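Local coordinates for tryptophanyl-tRNA synthetase (Thermus thermophilus, PDB 2EL7), which probably catalyses the ATP-dependent attachment of tryptophan to its cognate tRNA, working as a homodimeric class I aminoacyl-tRNA synthetase, at residues A[64-69]-A[297-302]; A[215-220]-A[272-277]; A[94-99]-A[163-168]; A[45-50]-A[56-61]. One frame throughout, in Å; residues are numbered along the deposited sequence.

Interaction 1 of 4, residues A[64-69]-A[297-302]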
# COMPACT_ATOMS: atom_id res chain seq x y z
N GLU A 64 10.40 17.94 14.42
CA GLU A 64 10.11 19.34 14.71
C GLU A 64 8.61 19.58 14.64
O GLU A 64 8.09 20.38 15.39
CB GLU A 64 10.84 20.28 13.73
CG GLU A 64 12.34 20.40 13.98
CD GLU A 64 13.07 21.20 12.90
OE1 GLU A 64 12.45 21.56 11.87
OE2 GLU A 64 14.29 21.47 13.07
N ALA A 65 7.93 18.88 13.74
CA ALA A 65 6.47 18.98 13.60
C ALA A 65 5.84 18.64 14.94
O ALA A 65 4.91 19.31 15.39
CB ALA A 65 5.95 18.02 12.53
N ALA A 66 6.34 17.59 15.58
CA ALA A 66 5.81 17.20 16.87
C ALA A 66 6.16 18.25 17.92
O ALA A 66 5.31 18.69 18.70
CB ALA A 66 6.38 15.84 17.30
N LEU A 67 7.42 18.66 17.93
CA LEU A 67 7.85 19.64 18.91
C LEU A 67 7.05 20.93 18.83
O LEU A 67 6.50 21.38 19.83
CB LEU A 67 9.35 19.95 18.74
CG LEU A 67 9.98 20.93 19.76
CD1 LEU A 67 11.48 20.69 19.76
CD2 LEU A 67 9.65 22.40 19.41
N VAL A 68 6.97 21.51 17.65
CA VAL A 68 6.26 22.77 17.55
C VAL A 68 4.76 22.69 17.83
O VAL A 68 4.20 23.59 18.46
CB VAL A 68 6.51 23.45 16.19
CG1 VAL A 68 5.81 24.81 16.18
CG2 VAL A 68 8.01 23.65 15.97
N ASN A 69 4.11 21.62 17.39
CA ASN A 69 2.69 21.49 17.67
C ASN A 69 2.45 21.25 19.14
O ASN A 69 1.44 21.67 19.69
CB ASN A 69 2.07 20.40 16.81
CG ASN A 69 1.75 20.89 15.43
OD1 ASN A 69 0.81 21.65 15.26
ND2 ASN A 69 2.55 20.51 14.45
N ASP A 297 13.77 14.12 24.58
CA ASP A 297 13.30 12.79 24.99
C ASP A 297 11.80 12.85 25.27
O ASP A 297 11.08 11.89 25.04
CB ASP A 297 14.00 12.31 26.26
CG ASP A 297 15.44 11.88 26.03
OD1 ASP A 297 15.95 11.97 24.89
OD2 ASP A 297 16.07 11.45 27.02
N TYR A 298 11.34 13.99 25.77
CA TYR A 298 9.92 14.17 26.06
C TYR A 298 9.11 14.01 24.77
O TYR A 298 8.06 13.38 24.76
CB TYR A 298 9.66 15.57 26.64
CG TYR A 298 8.23 15.78 27.06
CD1 TYR A 298 7.72 15.21 28.22
CD2 TYR A 298 7.35 16.49 26.23
CE1 TYR A 298 6.37 15.31 28.55
CE2 TYR A 298 6.00 16.60 26.55
CZ TYR A 298 5.51 16.01 27.71
OH TYR A 298 4.16 16.13 28.01
N VAL A 299 9.60 14.60 23.68
CA VAL A 299 8.88 14.53 22.42
C VAL A 299 8.89 13.13 21.87
O VAL A 299 7.84 12.61 21.49
CB VAL A 299 9.49 15.48 21.41
CG1 VAL A 299 8.74 15.39 20.08
CG2 VAL A 299 9.46 16.90 21.99
N MET A 300 10.07 12.51 21.84
CA MET A 300 10.17 11.16 21.32
C MET A 300 9.38 10.14 22.14
O MET A 300 8.85 9.18 21.58
CB MET A 300 11.64 10.73 21.22
CG MET A 300 12.44 11.52 20.17
SD MET A 300 11.80 11.34 18.47
CE MET A 300 11.53 9.59 18.43
N ASP A 301 9.28 10.37 23.45
CA ASP A 301 8.55 9.48 24.34
C ASP A 301 7.03 9.66 24.15
O ASP A 301 6.27 8.69 24.23
CB ASP A 301 8.96 9.76 25.80
CG ASP A 301 8.38 8.75 26.78
OD1 ASP A 301 7.38 9.04 27.44
OD2 ASP A 301 8.93 7.64 26.90
N ALA A 302 6.61 10.90 23.91
CA ALA A 302 5.20 11.16 23.66
C ALA A 302 4.83 10.46 22.34
O ALA A 302 3.73 9.88 22.21
CB ALA A 302 4.96 12.65 23.55

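Interaction 2 of 4, residues A[215-220]-A[272-277]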
# COMPACT_ATOMS: atom_id res chain seq x y z
N GLN A 215 10.53 43.37 11.84
CA GLN A 215 10.69 43.94 10.52
C GLN A 215 9.45 43.75 9.65
O GLN A 215 9.10 44.63 8.87
CB GLN A 215 11.93 43.35 9.82
CG GLN A 215 13.25 43.79 10.41
CD GLN A 215 13.42 45.31 10.41
OE1 GLN A 215 13.35 45.97 9.36
NE2 GLN A 215 13.64 45.89 11.60
N LYS A 216 8.77 42.61 9.80
CA LYS A 216 7.56 42.36 9.01
C LYS A 216 6.40 43.27 9.41
O LYS A 216 5.63 43.72 8.56
CB LYS A 216 7.16 40.89 9.11
CG LYS A 216 8.08 39.97 8.33
CD LYS A 216 7.67 38.53 8.47
CE LYS A 216 8.61 37.58 7.75
NZ LYS A 216 8.23 36.16 8.00
N ILE A 217 6.27 43.56 10.70
CA ILE A 217 5.20 44.44 11.17
C ILE A 217 5.55 45.84 10.67
O ILE A 217 4.71 46.61 10.21
CB ILE A 217 5.15 44.48 12.72
CG1 ILE A 217 5.03 43.05 13.27
CG2 ILE A 217 3.97 45.32 13.18
CD1 ILE A 217 3.86 42.32 12.74
N GLN A 218 6.84 46.15 10.78
CA GLN A 218 7.40 47.42 10.37
C GLN A 218 7.02 47.73 8.94
O GLN A 218 6.73 48.88 8.61
CB GLN A 218 8.92 47.33 10.46
CG GLN A 218 9.63 48.66 10.50
CD GLN A 218 9.47 49.34 11.83
OE1 GLN A 218 9.61 48.70 12.88
NE2 GLN A 218 9.19 50.64 11.81
N HIS A 219 7.02 46.69 8.10
CA HIS A 219 6.71 46.82 6.69
C HIS A 219 5.29 46.46 6.27
O HIS A 219 5.00 46.43 5.08
CB HIS A 219 7.68 45.99 5.85
CG HIS A 219 9.07 46.56 5.77
ND1 HIS A 219 9.87 46.73 6.88
CD2 HIS A 219 9.80 46.97 4.71
CE1 HIS A 219 11.04 47.21 6.50
NE2 HIS A 219 11.03 47.36 5.19
N LEU A 220 4.41 46.17 7.23
CA LEU A 220 3.03 45.84 6.85
C LEU A 220 2.54 46.98 5.99
O LEU A 220 2.72 48.15 6.33
CB LEU A 220 2.12 45.69 8.07
CG LEU A 220 2.36 44.54 9.04
CD1 LEU A 220 1.19 44.47 10.01
CD2 LEU A 220 2.50 43.22 8.29
N ARG A 272 3.89 49.02 17.19
CA ARG A 272 4.53 48.61 18.44
C ARG A 272 3.49 48.01 19.38
O ARG A 272 3.80 47.08 20.14
CB ARG A 272 5.18 49.82 19.14
CG ARG A 272 6.20 50.58 18.31
CD ARG A 272 7.64 50.27 18.70
NE ARG A 272 7.87 50.42 20.14
CZ ARG A 272 9.06 50.66 20.70
NH1 ARG A 272 10.15 50.79 19.94
NH2 ARG A 272 9.17 50.75 22.02
N ILE A 273 2.26 48.52 19.35
CA ILE A 273 1.22 47.96 20.22
C ILE A 273 0.95 46.55 19.69
O ILE A 273 0.77 45.61 20.48
CB ILE A 273 -0.11 48.73 20.17
CG1 ILE A 273 0.08 50.18 20.61
CG2 ILE A 273 -1.11 48.03 21.07
CD1 ILE A 273 0.07 50.39 22.11
N LEU A 274 0.92 46.41 18.37
CA LEU A 274 0.69 45.12 17.73
C LEU A 274 1.82 44.14 18.09
O LEU A 274 1.57 43.02 18.54
CB LEU A 274 0.63 45.27 16.21
CG LEU A 274 0.66 43.95 15.44
CD1 LEU A 274 -0.54 43.07 15.84
CD2 LEU A 274 0.66 44.23 13.95
N PHE A 275 3.06 44.58 17.89
CA PHE A 275 4.22 43.77 18.19
C PHE A 275 4.21 43.29 19.65
O PHE A 275 4.21 42.08 19.90
CB PHE A 275 5.49 44.59 17.92
CG PHE A 275 6.76 43.85 18.22
CD1 PHE A 275 7.19 42.82 17.40
CD2 PHE A 275 7.54 44.20 19.32
CE1 PHE A 275 8.37 42.13 17.67
CE2 PHE A 275 8.73 43.52 19.60
CZ PHE A 275 9.14 42.48 18.77
N ASP A 276 4.20 44.22 20.60
CA ASP A 276 4.19 43.83 22.01
C ASP A 276 3.12 42.79 22.33
O ASP A 276 3.38 41.81 23.05
CB ASP A 276 3.99 45.05 22.93
CG ASP A 276 5.11 46.05 22.81
OD1 ASP A 276 6.26 45.61 22.61
OD2 ASP A 276 4.84 47.28 22.92
N HIS A 277 1.91 43.01 21.81
CA HIS A 277 0.80 42.11 22.06
C HIS A 277 1.01 40.79 21.33
O HIS A 277 0.64 39.73 21.83
CB HIS A 277 -0.52 42.77 21.63
CG HIS A 277 -1.08 43.69 22.66
ND1 HIS A 277 -2.06 43.31 23.56
CD2 HIS A 277 -0.75 44.96 23.00
CE1 HIS A 277 -2.31 44.30 24.39
NE2 HIS A 277 -1.53 45.32 24.08

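Interaction 3 of 4, residues A[94-99]-A[163-168]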
# COMPACT_ATOMS: atom_id res chain seq x y z
N SER A 94 -4.63 -0.31 3.40
CA SER A 94 -4.57 0.51 2.19
C SER A 94 -4.70 -0.32 0.91
O SER A 94 -5.34 0.11 -0.07
CB SER A 94 -3.26 1.29 2.17
OG SER A 94 -3.36 2.36 1.28
N TRP A 95 -4.09 -1.50 0.90
CA TRP A 95 -4.19 -2.35 -0.27
C TRP A 95 -5.63 -2.80 -0.42
O TRP A 95 -6.18 -2.75 -1.52
CB TRP A 95 -3.26 -3.57 -0.16
CG TRP A 95 -3.60 -4.61 -1.19
CD1 TRP A 95 -4.02 -5.89 -0.95
CD2 TRP A 95 -3.59 -4.45 -2.62
NE1 TRP A 95 -4.30 -6.53 -2.14
CE2 TRP A 95 -4.04 -5.67 -3.18
CE3 TRP A 95 -3.26 -3.40 -3.48
CZ2 TRP A 95 -4.15 -5.87 -4.55
CZ3 TRP A 95 -3.38 -3.60 -4.85
CH2 TRP A 95 -3.82 -4.82 -5.37
N VAL A 96 -6.23 -3.23 0.69
CA VAL A 96 -7.62 -3.71 0.67
C VAL A 96 -8.50 -2.63 0.07
O VAL A 96 -9.23 -2.88 -0.88
CB VAL A 96 -8.15 -4.09 2.09
CG1 VAL A 96 -9.60 -4.57 1.99
CG2 VAL A 96 -7.28 -5.20 2.68
N PHE A 97 -8.40 -1.43 0.61
CA PHE A 97 -9.17 -0.29 0.14
C PHE A 97 -8.93 -0.02 -1.35
O PHE A 97 -9.87 0.18 -2.10
CB PHE A 97 -8.84 0.95 0.98
CG PHE A 97 -9.52 0.97 2.33
CD1 PHE A 97 -10.23 -0.14 2.80
CD2 PHE A 97 -9.43 2.09 3.15
CE1 PHE A 97 -10.84 -0.13 4.06
CE2 PHE A 97 -10.03 2.11 4.41
CZ PHE A 97 -10.74 1.00 4.87
N THR A 98 -7.67 -0.02 -1.76
CA THR A 98 -7.31 0.19 -3.16
C THR A 98 -8.17 -0.74 -4.04
O THR A 98 -8.74 -0.30 -5.04
CB THR A 98 -5.78 -0.10 -3.40
OG1 THR A 98 -5.00 0.99 -2.89
CG2 THR A 98 -5.45 -0.27 -4.87
N THR A 99 -8.29 -2.02 -3.66
CA THR A 99 -9.07 -2.96 -4.48
C THR A 99 -10.56 -2.64 -4.49
O THR A 99 -11.29 -3.08 -5.38
CB THR A 99 -8.92 -4.47 -4.02
OG1 THR A 99 -9.49 -4.64 -2.71
CG2 THR A 99 -7.44 -4.91 -3.99
N ARG A 163 -18.80 2.35 3.37
CA ARG A 163 -20.07 1.75 2.99
C ARG A 163 -19.84 0.53 2.13
O ARG A 163 -20.45 -0.52 2.37
CB ARG A 163 -20.96 2.75 2.25
CG ARG A 163 -21.48 3.89 3.14
CD ARG A 163 -22.71 4.55 2.53
NE ARG A 163 -22.40 5.26 1.31
CZ ARG A 163 -21.92 6.49 1.29
NH1 ARG A 163 -21.72 7.14 2.43
NH2 ARG A 163 -21.63 7.08 0.12
N ARG A 164 -18.95 0.64 1.15
CA ARG A 164 -18.68 -0.48 0.27
C ARG A 164 -18.14 -1.66 1.06
O ARG A 164 -18.56 -2.80 0.82
CB ARG A 164 -17.68 -0.08 -0.82
CG ARG A 164 -17.58 -1.08 -1.94
CD ARG A 164 -16.83 -0.47 -3.15
NE ARG A 164 -17.50 0.67 -3.78
CZ ARG A 164 -17.04 1.92 -3.77
NH1 ARG A 164 -17.73 2.89 -4.38
NH2 ARG A 164 -15.90 2.22 -3.14
N PHE A 165 -17.24 -1.39 2.01
CA PHE A 165 -16.67 -2.43 2.83
C PHE A 165 -17.74 -3.03 3.74
O PHE A 165 -17.89 -4.26 3.80
CB PHE A 165 -15.52 -1.90 3.70
CG PHE A 165 -14.75 -2.98 4.44
CD1 PHE A 165 -13.53 -3.46 3.94
CD2 PHE A 165 -15.26 -3.54 5.62
CE1 PHE A 165 -12.83 -4.50 4.60
CE2 PHE A 165 -14.57 -4.57 6.28
CZ PHE A 165 -13.36 -5.05 5.77
N ASN A 166 -18.47 -2.18 4.45
CA ASN A 166 -19.51 -2.68 5.36
C ASN A 166 -20.55 -3.58 4.67
O ASN A 166 -20.95 -4.61 5.22
CB ASN A 166 -20.22 -1.53 6.08
CG ASN A 166 -19.30 -0.79 7.06
OD1 ASN A 166 -18.27 -1.32 7.51
ND2 ASN A 166 -19.68 0.43 7.42
N HIS A 167 -20.97 -3.20 3.47
CA HIS A 167 -21.95 -3.98 2.73
C HIS A 167 -21.40 -5.33 2.27
O HIS A 167 -22.11 -6.34 2.36
CB HIS A 167 -22.45 -3.19 1.51
CG HIS A 167 -23.25 -4.02 0.54
ND1 HIS A 167 -24.48 -4.57 0.86
CD2 HIS A 167 -23.01 -4.37 -0.75
CE1 HIS A 167 -24.96 -5.21 -0.19
NE2 HIS A 167 -24.09 -5.11 -1.18
N LEU A 168 -20.16 -5.34 1.78
CA LEU A 168 -19.53 -6.57 1.29
C LEU A 168 -18.99 -7.54 2.35
O LEU A 168 -18.93 -8.73 2.11
CB LEU A 168 -18.34 -6.25 0.37
CG LEU A 168 -18.47 -5.36 -0.86
CD1 LEU A 168 -17.06 -5.04 -1.40
CD2 LEU A 168 -19.32 -6.06 -1.92

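Interaction 4 of 4, residues A[45-50]-A[56-61]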
# COMPACT_ATOMS: atom_id res chain seq x y z
N HIS A 45 3.15 11.48 3.55
CA HIS A 45 2.63 12.45 2.58
C HIS A 45 3.79 13.18 1.89
O HIS A 45 3.65 13.65 0.75
CB HIS A 45 1.70 13.44 3.29
CG HIS A 45 1.11 14.50 2.41
ND1 HIS A 45 0.67 14.25 1.12
CD2 HIS A 45 0.83 15.81 2.65
CE1 HIS A 45 0.15 15.35 0.61
NE2 HIS A 45 0.24 16.31 1.52
N ALA A 46 4.94 13.26 2.56
CA ALA A 46 6.10 13.93 1.99
C ALA A 46 6.62 13.15 0.78
O ALA A 46 7.11 13.77 -0.16
CB ALA A 46 7.22 14.07 3.04
N LEU A 47 6.54 11.82 0.80
CA LEU A 47 7.03 11.01 -0.33
C LEU A 47 6.28 11.18 -1.67
O LEU A 47 6.78 10.72 -2.70
CB LEU A 47 7.03 9.51 0.00
CG LEU A 47 7.65 8.95 1.29
CD1 LEU A 47 7.86 7.46 1.12
CD2 LEU A 47 8.95 9.60 1.60
N THR A 48 5.11 11.82 -1.67
CA THR A 48 4.33 12.02 -2.90
C THR A 48 5.00 12.95 -3.92
O THR A 48 4.54 13.06 -5.06
CB THR A 48 2.91 12.53 -2.59
OG1 THR A 48 2.96 13.41 -1.47
CG2 THR A 48 2.01 11.40 -2.26
N ASN A 49 6.07 13.62 -3.52
CA ASN A 49 6.83 14.46 -4.44
C ASN A 49 8.29 13.99 -4.28
O ASN A 49 9.15 14.68 -3.72
CB ASN A 49 6.63 15.93 -4.08
CG ASN A 49 5.17 16.37 -4.26
OD1 ASN A 49 4.64 16.41 -5.38
ND2 ASN A 49 4.50 16.69 -3.14
N PRO A 50 8.57 12.78 -4.81
CA PRO A 50 9.86 12.10 -4.78
C PRO A 50 11.13 12.83 -5.17
O PRO A 50 12.15 12.65 -4.52
CB PRO A 50 9.62 10.82 -5.60
CG PRO A 50 8.58 11.22 -6.55
CD PRO A 50 7.64 12.05 -5.71
N SER A 56 17.10 13.39 3.36
CA SER A 56 18.10 13.58 4.41
C SER A 56 17.57 14.60 5.42
O SER A 56 18.16 14.84 6.46
CB SER A 56 19.40 14.12 3.82
OG SER A 56 19.22 15.49 3.47
N THR A 57 16.42 15.17 5.10
CA THR A 57 15.86 16.18 5.96
C THR A 57 14.48 15.87 6.59
O THR A 57 14.05 16.59 7.50
CB THR A 57 15.84 17.48 5.15
OG1 THR A 57 16.61 18.45 5.84
CG2 THR A 57 14.44 17.97 4.88
N LEU A 58 13.83 14.78 6.17
CA LEU A 58 12.48 14.44 6.67
C LEU A 58 12.35 13.99 8.11
O LEU A 58 11.39 14.34 8.78
CB LEU A 58 11.83 13.40 5.75
CG LEU A 58 10.40 12.91 6.00
CD1 LEU A 58 9.44 14.08 6.00
CD2 LEU A 58 10.04 11.90 4.91
N ALA A 59 13.29 13.19 8.59
CA ALA A 59 13.25 12.74 9.98
C ALA A 59 13.23 13.96 10.92
O ALA A 59 12.38 14.06 11.82
CB ALA A 59 14.46 11.84 10.27
N GLN A 60 14.15 14.89 10.69
CA GLN A 60 14.21 16.09 11.51
C GLN A 60 12.94 16.92 11.38
O GLN A 60 12.44 17.43 12.39
CB GLN A 60 15.42 16.96 11.13
CG GLN A 60 15.63 18.22 12.03
CD GLN A 60 15.81 17.87 13.53
OE1 GLN A 60 16.33 16.80 13.87
NE2 GLN A 60 15.39 18.79 14.43
N ARG A 61 12.41 17.07 10.16
CA ARG A 61 11.19 17.85 9.97
C ARG A 61 10.00 17.19 10.67
O ARG A 61 9.10 17.88 11.16
CB ARG A 61 10.86 18.04 8.48
CG ARG A 61 11.51 19.26 7.86
CD ARG A 61 11.79 19.04 6.40
NE ARG A 61 10.60 18.65 5.66
CZ ARG A 61 10.61 17.80 4.64
NH1 ARG A 61 11.77 17.27 4.24
NH2 ARG A 61 9.48 17.50 4.00

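Interaction 1 of 4, residues A[64-69]-A[297-302]
Two helical segments, 64-69 and 297-302, come closest where Leu67 CA lies 6.3 Å from Val299 CA, a short spacing consistent with the small Ala66 facing Val299. Val299 carries the contact from its side, with both methyl branches in use. Its CG1, anti to the backbone N (chi1 179°), presses on Ala66, whose CB is 3.7 Å from Val299 CG1. The same methyl passes over the backbone of the first helix, with Leu67 N 4.1 Å from Val299 CG1. The second branch lies beside the base of the Leu67 side chain, Leu67 CB to Val299 CG2 being a looser 4.5 Å. Valine thus straddles the ridge formed by two successive residues, and these side-chain contacts are apolar and buried. On another side of helix 55-72, the Asn69 amide turns back to its own helix: Asn69 ND2 donates to Ala65 O at 2.8 Å, and that oxygen also accepts the Asn69 backbone N-H from the opposite face of its carbonyl plane. Helix 55-72 follows strand 37-41 of the class I nucleotide-binding core, whereas 297-302 opens the long C-terminal helix 296-324. Leu292 of helix 267-294 touches both Leu67 and Val299, and Phe63 adds to the packing on Val299.

Interaction 2 of 4, residues A[215-220]-A[272-277]
Ile217 and Leu274 meet at an oblique angle between helix 210-218 and helix 267-294, in a helix-helix contact of the helical region that follows the predicted KMSKS motif of this class I synthetase. One methyl of Leu274, CD2, does all the close touching. Ile217 brings two branches to it: Ile217 CG2 is 3.6 Å from Leu274 CD2, and Ile217 CD1 is 3.9 Å from the same Leu274 CD2. Ile217 CG2 stands anti to its backbone N while CG1 runs beside that N (chi1 -54°), and together the branches form a shallow fork around the leucine methyl. Leu274 extends across the gap with CG anti to the backbone N (chi1 169°). Leu220, just past the helix end, reaches toward Leu274 tip to tip, so that Ile217 and Leu220 both close on Leu274 CD2. Tyr243 of helix 239-247 touches both leucines, and Ile204 packs against Ile217, which continues the buried apolar cluster. The Phe275 ring meets that of Trp214 with inclined planes. The turn that delivers Leu220 is held within its own segment: Leu220 N bonds to Ile217 O. His219, the first residue to leave helical angles, folds its ring back over the last turn, and Gln215 O accepts both the backbone N-H of His219 and the ring N-H at His219 ND1, the latter at 3.0 Å with a bent N-H...O angle of 133°.

Interaction 3 of 4, residues A[94-99]-A[163-168]
Phe165 reaches from helix 153-169 to Val96 and Phe97 on helix 89-99, bridging backbones whose nearest CA atoms, those of Phe97 and Phe165, are 8.3 Å apart. This aromatic-aliphatic packing joins two helices of the class I catalytic region. The phenylalanine spans the gap because its CG is anti to the backbone N (chi1 -172°), which extends the ring toward the other helix. Val96 CG1 lies at the ring edge, near the ring plane, 4.2 Å from Phe165 CE1. This methyl is the branch anti to its own backbone N, and the two side chains cross at a slant. Phe97 differs, with CG beside the backbone N (chi1 -78°). Its CB does not aim at the partner helix, but the ring swings nearer, and Phe165 CD1 sits at its edge, 4.3 Å from Phe97 CE1. Neither ring lies flat on the other, and the packing is moderate rather than tight. Two threonines turn their hydroxyls into the same helix. Thr98 OG1 donates to Ser94 O at 3.0 Å, and Thr99 OG1 donates to Val96 O in the carbonyl plane, on a lone pair. Phe173 packs edge-to-face with Phe165, and Leu100 also touches it. Val131 and Leu138 of helix 124-139, which carries the predicted tryptophan-binding Asp136, cover Phe97, while Trp95 meets Tyr44 of the second subunit edge-to-face and hydrogen-bonds its backbone oxygen through NE1.

Interaction 4 of 4, residues A[45-50]-A[56-61]
From the loop 45-50 the methyl of Ala46 approaches the Arg61 guanidinium obliquely, Ala46 CB to Arg61 NH2 being 4.2 Å. Against one face of the same group lies a methyl of the arginine's own helix, Leu58 CD1, 3.9 Å above the plane and displaced toward the rim. Leu58 is the centre of the contact between loop 45-50 and helix 55-72. It extends with CG anti to the backbone N (chi1 -178°), so that both branches reach the loop. Ala46 CB is 3.7 Å from Leu58 CD1 and 4.0 Å from Leu58 CD2, filling the notch between the two methyls. Leu47 comes from the side: its first bond does not aim at the helix, but its end turns in, with Leu47 CD2 4.2 Å from Leu58 CD2, and the two leucines cross at about a right angle. The closest backbone approach is again at this point, 7.9 Å between Ala46 CA and Leu58 CA. Tyr53, in the connection between the segments, packs on both leucines. Beyond them Leu47 touches Thr99, and Leu58 touches Gly326, both of the second subunit. The loop thus closes on the helix that follows it, joining strand 37-41 to helix 55-72 of the nucleotide-binding fold, with the side chain of Leu58 about 4 Å from that of Pro10 of the predicted ATP site. Chemically the join rests on methyl groups alone, apart from the arginine: the contact gives its planar cation no charged or hydrogen-bonding partner within the two segments, so the charge probably contributes little to the join.

How the interactions relate
Interactions 1 and 4 share helix 55-72: 56-61 meets the loop before the helix, and 64-69, after a gap of two residues, meets the C-terminal helix 296-324, with centres about 17 Å apart. Interaction 4 lies nearest the predicted ATP site; in interaction 1 the side chains of Ala66 and Pro10 are about 10 Å apart. Interactions 2 and 3 stand on opposite sides of the chain's centre, about 52 Å between their centres; between side chains, Leu220 of interaction 2 is about 8 Å from Met196 of the predicted KMSKS motif, and Phe97 of interaction 3 about 8 Å from the predicted tryptophan-binding Asp136. Interactions 3 and 4 both touch the second subunit, where Leu47 and Thr99 pack across the dimer interface.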